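Local coordinates for Alr4995 protein (Nostoc sp., PDB 6LRF) that acts as a bifunctional arginine dihydrolase and ornithine cyclodeaminase, probably turning arginine into ornithine and then ornithine into proline, at residues N22-G27 against R165-D170; V370-V375 against I564-S569. All coordinates share one frame; numbering follows the deposited sequence.

Contact 1. Residues N22-G27 against R165-D170; sequences NPWMEG and RFYHLD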
# COMPACT_ATOMS: atom_id res chain seq x y z
N ASN B 22 14.77 9.74 36.34
CA ASN B 22 15.37 9.75 35.01
C ASN B 22 15.41 8.32 34.43
O ASN B 22 15.34 7.35 35.19
CB ASN B 22 16.78 10.40 35.03
CG ASN B 22 17.84 9.55 35.72
OD1 ASN B 22 18.17 8.46 35.25
ND2 ASN B 22 18.43 10.08 36.79
N PRO B 23 15.48 8.19 33.09
CA PRO B 23 15.35 6.86 32.47
C PRO B 23 16.40 5.83 32.88
O PRO B 23 16.12 4.63 32.85
CB PRO B 23 15.45 7.16 30.96
CG PRO B 23 16.14 8.49 30.88
CD PRO B 23 15.62 9.24 32.07
N TRP B 24 17.60 6.27 33.25
CA TRP B 24 18.64 5.33 33.66
C TRP B 24 18.32 4.63 34.99
O TRP B 24 18.92 3.60 35.32
CB TRP B 24 19.98 6.05 33.78
CG TRP B 24 20.47 6.64 32.51
CD1 TRP B 24 20.23 7.91 32.05
CD2 TRP B 24 21.31 6.01 31.53
NE1 TRP B 24 20.86 8.10 30.85
CE2 TRP B 24 21.53 6.95 30.51
CE3 TRP B 24 21.89 4.74 31.43
CZ2 TRP B 24 22.31 6.67 29.38
CZ3 TRP B 24 22.66 4.45 30.31
CH2 TRP B 24 22.86 5.41 29.30
N MSE B 25 17.40 5.22 35.76
CA MSE B 25 16.98 4.66 37.05
C MSE B 25 15.92 3.58 36.92
O MSE B 25 15.57 2.93 37.90
CB MSE B 25 16.43 5.76 37.96
CG MSE B 25 17.49 6.60 38.67
SE MSE B 25 16.70 7.96 39.85
CE MSE B 25 18.36 8.83 40.47
N GLU B 26 15.39 3.42 35.71
CA GLU B 26 14.29 2.49 35.48
C GLU B 26 14.70 1.06 35.83
O GLU B 26 15.76 0.59 35.42
CB GLU B 26 13.83 2.59 34.03
CG GLU B 26 12.42 3.13 33.87
CD GLU B 26 11.39 2.28 34.60
OE1 GLU B 26 11.39 1.04 34.37
OE2 GLU B 26 10.60 2.84 35.39
N GLY B 27 13.86 0.38 36.61
CA GLY B 27 14.11 -1.00 37.00
C GLY B 27 15.38 -1.23 37.80
O GLY B 27 15.95 -2.33 37.79
N ARG B 165 17.76 10.40 27.49
CA ARG B 165 18.87 9.69 28.13
C ARG B 165 19.93 10.68 28.62
O ARG B 165 20.54 10.49 29.67
CB ARG B 165 19.50 8.68 27.16
CG ARG B 165 18.60 7.48 26.83
CD ARG B 165 19.20 6.63 25.73
NE ARG B 165 19.31 7.38 24.48
CZ ARG B 165 20.16 7.09 23.50
NH1 ARG B 165 20.99 6.06 23.61
NH2 ARG B 165 20.18 7.84 22.40
N PHE B 166 20.13 11.74 27.84
CA PHE B 166 21.11 12.76 28.18
C PHE B 166 20.36 13.99 28.64
O PHE B 166 20.29 15.02 27.94
CB PHE B 166 22.02 13.01 26.98
CG PHE B 166 22.58 11.74 26.40
CD1 PHE B 166 23.62 11.08 27.04
CD2 PHE B 166 22.05 11.19 25.23
CE1 PHE B 166 24.13 9.89 26.52
CE2 PHE B 166 22.56 10.01 24.70
CZ PHE B 166 23.60 9.35 25.35
N TYR B 167 19.78 13.83 29.83
CA TYR B 167 18.83 14.76 30.44
C TYR B 167 19.52 15.94 31.14
O TYR B 167 18.88 16.97 31.40
CB TYR B 167 17.94 13.99 31.44
CG TYR B 167 18.69 13.39 32.62
CD1 TYR B 167 19.42 12.22 32.49
CD2 TYR B 167 18.68 14.02 33.87
CE1 TYR B 167 20.12 11.68 33.57
CE2 TYR B 167 19.37 13.48 34.95
CZ TYR B 167 20.09 12.31 34.80
OH TYR B 167 20.78 11.78 35.88
N HIS B 168 20.81 15.79 31.45
CA HIS B 168 21.64 16.91 31.91
C HIS B 168 22.69 17.23 30.86
O HIS B 168 23.16 16.34 30.15
CB HIS B 168 22.34 16.59 33.24
CG HIS B 168 21.48 16.78 34.45
ND1 HIS B 168 21.71 16.12 35.64
CD2 HIS B 168 20.41 17.58 34.67
CE1 HIS B 168 20.81 16.48 36.53
NE2 HIS B 168 20.01 17.37 35.97
N LEU B 169 23.06 18.49 30.78
CA LEU B 169 24.06 18.94 29.82
C LEU B 169 25.39 18.21 29.98
O LEU B 169 26.05 17.90 28.99
CB LEU B 169 24.28 20.44 29.97
CG LEU B 169 25.23 21.03 28.93
CD1 LEU B 169 24.70 20.77 27.49
CD2 LEU B 169 25.45 22.52 29.19
N ASP B 170 25.78 17.93 31.23
CA ASP B 170 27.10 17.34 31.49
C ASP B 170 27.17 15.84 31.17
O ASP B 170 28.23 15.23 31.33
CB ASP B 170 27.53 17.59 32.96
CG ASP B 170 26.76 16.75 33.98
OD1 ASP B 170 25.74 16.11 33.65
OD2 ASP B 170 27.18 16.76 35.17
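Residues 23-25 make a single 3-10 turn, held by backbone bonds from Met25 N to Asn22 O and from Glu26 N to Pro23 O, and this turn lies against the loop that runs through 165-170, the CA atoms of Pro23 and Arg165 approaching to 6.3 Å. Trp24 carries the one hydrogen bond between the segments: its indole NE1 reaches the carbonyl O of Arg165 at 2.7 Å. The bond is nearly straight, 167° at the hydrogen, and lies in both the indole and carbonyl planes, on a lone pair of the oxygen. CD1 of Trp24 also lies 4.1 Å from CE1 of Tyr167, obliquely to both rings. Both loops belong to the dimethylargininase-like domain of the guanidine-modifying enzyme (GME) family, and their contact faces a second subunit, whose Trp479 meets the Trp24 ring edge-to-face; Arg165 pairs with Asp163 of its own chain and, through NH1, with Glu475 of the second subunit. Replacing Trp24, an alanine here would remove the indole donor and would probably loosen both the hold on the 165-170 loop and the packing against the neighbouring subunit. Deeper in, Asn22 lies across the phenol of Tyr167. In both, CG takes the crowded position between the backbone N and the carbonyl carbon (chi1 71° in Asn22). The Asn22 CB sits 3.8 Å from the ring centroid, almost on the ring normal, a CH-pi contact, while the amide plane is tilted by 20° and stacks on the ring. Although Asn22 ND2 comes within 3.0 Å of Tyr167 OH, the angle is too poor for a bond; instead ND2 bonds to Ala258 O and OH to Gly259 O. Asn22 OD1 receives weak bonds from Trp24 N and Met25 N, which, with the ND2 bond, favour this rotation of the amide.

Contact 2. Residues V370-V375 against I564-S569; sequences VIQDGV and IRRHGS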
# COMPACT_ATOMS: atom_id res chain seq x y z
N VAL B 370 14.81 45.67 -1.38
CA VAL B 370 15.40 44.76 -2.35
C VAL B 370 16.57 45.47 -3.04
O VAL B 370 16.41 46.61 -3.49
CB VAL B 370 14.35 44.30 -3.40
CG1 VAL B 370 15.00 43.47 -4.48
CG2 VAL B 370 13.22 43.55 -2.74
N ILE B 371 17.74 44.84 -3.12
CA ILE B 371 18.86 45.48 -3.81
C ILE B 371 19.27 44.75 -5.09
O ILE B 371 19.91 45.32 -5.97
CB ILE B 371 20.10 45.62 -2.90
CG1 ILE B 371 20.51 44.27 -2.32
CG2 ILE B 371 19.86 46.66 -1.80
CD1 ILE B 371 21.51 44.41 -1.21
N GLN B 372 18.89 43.48 -5.20
CA GLN B 372 19.24 42.64 -6.34
C GLN B 372 17.96 42.00 -6.88
O GLN B 372 17.25 41.34 -6.12
CB GLN B 372 20.26 41.59 -5.90
CG GLN B 372 20.73 40.63 -6.95
CD GLN B 372 21.76 39.66 -6.39
OE1 GLN B 372 22.23 39.80 -5.25
NE2 GLN B 372 22.10 38.64 -7.19
N ASP B 373 17.63 42.25 -8.15
CA ASP B 373 16.43 41.67 -8.77
C ASP B 373 16.23 40.19 -8.40
O ASP B 373 17.15 39.40 -8.52
CB ASP B 373 16.50 41.78 -10.29
CG ASP B 373 15.97 43.09 -10.82
OD1 ASP B 373 15.72 44.02 -10.01
OD2 ASP B 373 15.82 43.19 -12.05
N GLY B 374 15.03 39.83 -7.94
CA GLY B 374 14.72 38.44 -7.64
C GLY B 374 15.37 37.90 -6.38
O GLY B 374 15.51 36.69 -6.23
N VAL B 375 15.79 38.78 -5.47
CA VAL B 375 16.40 38.37 -4.21
C VAL B 375 15.78 39.20 -3.10
O VAL B 375 15.72 40.41 -3.20
CB VAL B 375 17.94 38.55 -4.23
CG1 VAL B 375 18.55 38.28 -2.85
CG2 VAL B 375 18.60 37.65 -5.29
N ILE B 564 20.84 31.04 -2.07
CA ILE B 564 21.50 30.56 -3.28
C ILE B 564 21.24 31.54 -4.44
O ILE B 564 22.15 31.84 -5.21
CB ILE B 564 21.05 29.13 -3.68
CG1 ILE B 564 21.25 28.15 -2.51
CG2 ILE B 564 21.84 28.62 -4.88
CD1 ILE B 564 22.68 28.14 -1.95
N ARG B 565 20.01 32.05 -4.56
CA ARG B 565 19.71 33.03 -5.60
C ARG B 565 20.61 34.27 -5.39
O ARG B 565 21.10 34.85 -6.36
CB ARG B 565 18.22 33.40 -5.61
CG ARG B 565 17.29 32.25 -6.07
CD ARG B 565 15.83 32.69 -6.12
NE ARG B 565 15.64 33.78 -7.08
CZ ARG B 565 15.40 33.60 -8.38
NH1 ARG B 565 15.29 32.36 -8.87
NH2 ARG B 565 15.27 34.64 -9.18
N ARG B 566 20.86 34.65 -4.13
CA ARG B 566 21.71 35.81 -3.88
C ARG B 566 23.14 35.58 -4.36
O ARG B 566 23.72 36.45 -5.01
CB ARG B 566 21.74 36.18 -2.40
CG ARG B 566 22.56 37.45 -2.17
CD ARG B 566 22.39 37.99 -0.77
NE ARG B 566 22.91 37.06 0.22
CZ ARG B 566 22.16 36.43 1.12
NH1 ARG B 566 20.85 36.64 1.15
NH2 ARG B 566 22.72 35.59 1.99
N HIS B 567 23.70 34.42 -4.06
CA HIS B 567 25.06 34.09 -4.49
C HIS B 567 25.13 33.81 -6.00
O HIS B 567 26.18 33.99 -6.61
CB HIS B 567 25.58 32.88 -3.72
CG HIS B 567 25.99 33.21 -2.32
ND1 HIS B 567 27.31 33.33 -1.94
CD2 HIS B 567 25.26 33.46 -1.22
CE1 HIS B 567 27.37 33.63 -0.66
NE2 HIS B 567 26.14 33.72 -0.19
N GLY B 568 24.01 33.36 -6.57
CA GLY B 568 23.86 33.28 -8.02
C GLY B 568 24.01 31.88 -8.59
O GLY B 568 23.66 31.65 -9.74
N SER B 569 24.56 30.96 -7.81
CA SER B 569 24.65 29.56 -8.19
C SER B 569 25.04 28.74 -6.98
O SER B 569 25.59 29.26 -6.01
CB SER B 569 25.68 29.34 -9.31
OG SER B 569 27.00 29.41 -8.80
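A type II beta turn, Gln372 to Val375, in the LOR/SDH region abuts the C-terminal end of helix 554-567, part of the Rossmann-fold region; the helix ends at His567, and Gly568 leaves it with positive phi. Apolar contact comes from Val375, whose two methyls rest side by side on the backbone at Arg565 and Arg566. CG1, anti to the backbone N, lies 3.8 Å from CB of Arg566, and CG2 rests 3.9 Å from CA of Arg566. The Val375 and Arg566 side chains cross at about a right angle. Polar contact flanks this packing. Gln372, fully extended, sends NE2 to the carbonyl O of Arg566 at 3.5 Å, a weak bond to one of the carbonyls at the helix end. The aliphatic part of Arg566 passes across the same amide, again at about a right angle, with CG 3.9 Å from Gln372 OE1, and its guanidinium goes on to a long, weak ion pair with Asp378. The strongest link is made by Arg565. Its chain bends at chi3 (61°), bringing the guanidinium edge to the turn, while NH1 binds Pro605 O, so that one arginine joins two carbonyls. A CB on Gly374 would clash with NH2 of Arg565. The bond from Arg565 NE to Gly374 O is 3.0 Å long and nearly straight at 170°, with the oxygen only 6° out of the guanidinium plane.

In the fold
From the N terminus, the chain leaves strand 6-9, enters the 22-27 loop before helix 34-49, and returns at 165-170, after strand 155-160, where contact 1 closes a loop with 137 intervening residues inside the dimethylargininase-like region. It runs on through the LOR/SDH region to 370-375, after strand 366-369. Contact 2 then spans 188 intervening residues, closing on helix 554-567 and tying the LOR/SDH region to the Rossmann-fold region. The two loops are in series, neither nested nor crossed. The centres of contact 1 and contact 2 are about 47 Å apart, on opposite sides of the chain's centre; contact 1 also meets a second subunit, whereas contact 2 joins regions of one chain.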